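PDB 4DZH: amidohydrolase, which probably deaminates adenosine-type substrates such as 5'-methylthioadenosine, as a zinc-dependent member of the amidohydrolase superfamily. Local coordinates for residues P83-R88 and I125-R130. Numbering follows the deposited sequence. Where two conformers were deposited one is given.
Sequences PMTLLR and IAEMLR
Arg-88 and Glu-127 form a buried salt bridge in the TIM-barrel of this amidohydrolase. It joins the loop that follows strand 69-80, the strand carrying the zinc ligand His-79, to helix 114-130. Both terminal nitrogens of the guanidinium converge on one carboxylate oxygen. NH1 of Arg-88 donates to OE1 of Glu-127 at 3.0 Å, and NH2 of Arg-88 reaches the same OE1 at 2.9 Å. Neither bond is straight, because one acceptor serves two donors. OE1 lies at the guanidinium edge, close to the guanidinium plane. Both nitrogens meet it on the syn side but tilted out of the carboxylate plane, NH2 more than NH1. The two planar groups are also turned 42° apart.

Glu-127 runs out from the helix fully extended, with CG anti to the backbone N (chi1 -180°). The arginine chain bends at chi3 (-45°), which turns its NH1/NH2 edge to the glutamate. OE2 of Glu-127 has other partners: a salt bridge to Arg-407 and the backbone N of Leu-324, beside the magnesium ligand Asp-323. With Arg-88 and Arg-407 both at the carboxylate, its charged form is probably favoured. NH1 of Arg-88 also bonds to O of Asn-322. NE of Arg-88 bonds to O of Gln-392 of the second subunit, so the pair lies at the subunit interface. Thr-85 only borders the site: its methyl CG2 stands 4.4 Å from OE1 of Glu-127, while its OG1 bonds to O of Gly-120.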
loop_
_atom_site.group_PDB
_atom_site.type_symbol
_atom_site.label_atom_id
_atom_site.label_comp_id
_atom_site.label_asym_id
_atom_site.label_seq_id
_atom_site.Cartn_x
_atom_site.Cartn_y
_atom_site.Cartn_z
ATOM N N PRO A 83 -2.743 -6.533 20.111
ATOM C CA PRO A 83 -1.527 -7.065 20.747
ATOM C C PRO A 83 -0.629 -7.804 19.751
ATOM O O PRO A 83 0.549 -7.986 20.012
ATOM C CB PRO A 83 -2.077 -8.034 21.803
ATOM C CG PRO A 83 -3.388 -7.408 22.193
ATOM C CD PRO A 83 -3.958 -6.905 20.853
ATOM N N MET A 84 -1.181 -8.248 18.618
ATOM C CA MET A 84 -0.359 -8.914 17.620
ATOM C C MET A 84 0.634 -7.973 16.899
ATOM O O MET A 84 1.415 -8.440 16.078
ATOM C CB MET A 84 -1.232 -9.725 16.640
ATOM C CG MET A 84 -2.220 -10.623 17.365
ATOM S SD MET A 84 -3.197 -11.717 16.315
ATOM C CE MET A 84 -1.998 -12.962 15.875
ATOM N N THR A 85 0.658 -6.668 17.216
ATOM C CA THR A 85 1.753 -5.834 16.742
ATOM C C THR A 85 3.070 -6.439 17.230
ATOM O O THR A 85 4.069 -6.396 16.534
ATOM C CB THR A 85 1.747 -4.423 17.301
ATOM O OG1 THR A 85 1.639 -4.508 18.726
ATOM C CG2 THR A 85 0.631 -3.633 16.753
ATOM N N LEU A 86 3.061 -7.033 18.426
ATOM C CA LEU A 86 4.269 -7.717 18.927
ATOM C C LEU A 86 4.656 -8.975 18.131
ATOM O O LEU A 86 5.760 -9.482 18.273
ATOM C CB LEU A 86 4.120 -8.021 20.448
ATOM C CG LEU A 86 4.047 -6.741 21.295
ATOM C CD1 LEU A 86 3.776 -7.146 22.729
ATOM C CD2 LEU A 86 5.316 -5.893 21.197
ATOM N N LEU A 87 3.771 -9.458 17.253
ATOM C CA LEU A 87 4.070 -10.628 16.428
ATOM C C LEU A 87 4.298 -10.205 14.938
ATOM O O LEU A 87 4.154 -11.017 14.017
ATOM C CB LEU A 87 2.948 -11.665 16.514
ATOM C CG LEU A 87 2.649 -12.212 17.922
ATOM C CD1 LEU A 87 1.822 -13.489 17.839
ATOM C CD2 LEU A 87 3.940 -12.471 18.635
ATOM N N ARG A 88 4.653 -8.940 14.729
ATOM C CA ARG A 88 4.806 -8.422 13.375
ATOM C C ARG A 88 5.775 -9.237 12.546
ATOM O O ARG A 88 6.948 -9.280 12.883
ATOM C CB ARG A 88 5.275 -6.968 13.460
ATOM C CG ARG A 88 5.165 -6.214 12.122
ATOM C CD ARG A 88 5.720 -4.812 12.197
ATOM N NE ARG A 88 5.372 -3.981 13.360
ATOM C CZ ARG A 88 4.307 -3.189 13.462
ATOM N NH1 ARG A 88 3.360 -3.147 12.512
ATOM N NH2 ARG A 88 4.191 -2.407 14.532
ATOM N N ILE A 125 -1.501 1.612 19.502
ATOM C CA ILE A 125 -2.050 2.952 19.635
ATOM C C ILE A 125 -1.081 3.987 19.023
ATOM O O ILE A 125 -1.481 4.858 18.246
ATOM C CB ILE A 125 -2.347 3.268 21.105
ATOM C CG1 ILE A 125 -3.542 2.460 21.600
ATOM C CG2 ILE A 125 -2.527 4.799 21.285
ATOM C CD1 ILE A 125 -3.709 2.528 23.127
ATOM N N ALA A 126 0.220 3.843 19.289
ATOM C CA ALA A 126 1.201 4.735 18.658
ATOM C C ALA A 126 1.159 4.618 17.113
ATOM O O ALA A 126 1.169 5.629 16.398
ATOM C CB ALA A 126 2.600 4.429 19.217
ATOM N N GLU A 127 1.158 3.382 16.605
ATOM C CA GLU A 127 1.132 3.183 15.166
ATOM C C GLU A 127 -0.145 3.732 14.530
ATOM O O GLU A 127 -0.106 4.356 13.444
ATOM C CB GLU A 127 1.312 1.697 14.809
ATOM C CG GLU A 127 1.289 1.491 13.282
ATOM C CD GLU A 127 1.598 0.085 12.846
ATOM O OE1 GLU A 127 1.960 -0.762 13.674
ATOM O OE2 GLU A 127 1.454 -0.146 11.622
ATOM N N MET A 128 -1.263 3.563 15.244
ATOM C CA MET A 128 -2.554 4.006 14.717
ATOM C C MET A 128 -2.602 5.512 14.673
ATOM O O MET A 128 -2.923 6.072 13.649
ATOM C CB MET A 128 -3.716 3.436 15.509
ATOM C CG MET A 128 -3.853 1.940 15.268
ATOM S SD MET A 128 -5.346 1.265 16.047
ATOM C CE MET A 128 -4.962 1.547 17.804
ATOM N N LEU A 129 -2.182 6.158 15.756
ATOM C CA LEU A 129 -2.214 7.637 15.798
ATOM C C LEU A 129 -1.314 8.250 14.722
ATOM O O LEU A 129 -1.698 9.181 14.026
ATOM C CB LEU A 129 -1.807 8.194 17.167
ATOM C CG LEU A 129 -2.797 7.865 18.277
ATOM C CD1 LEU A 129 -2.222 8.160 19.663
ATOM C CD2 LEU A 129 -4.112 8.642 18.034
ATOM N N ARG A 130 -0.136 7.655 14.539
ATOM C CA ARG A 130 0.845 8.186 13.581
ATOM C C ARG A 130 0.317 8.079 12.134
ATOM O O ARG A 130 0.748 8.806 11.224
ATOM C CB ARG A 130 2.194 7.495 13.768
ATOM C CG ARG A 130 3.004 8.074 14.978
ATOM C CD ARG A 130 4.038 7.116 15.493
ATOM N NE ARG A 130 5.027 6.729 14.482
ATOM C CZ ARG A 130 6.216 7.305 14.311
ATOM N NH1 ARG A 130 6.597 8.352 15.050
ATOM N NH2 ARG A 130 7.041 6.814 13.387
#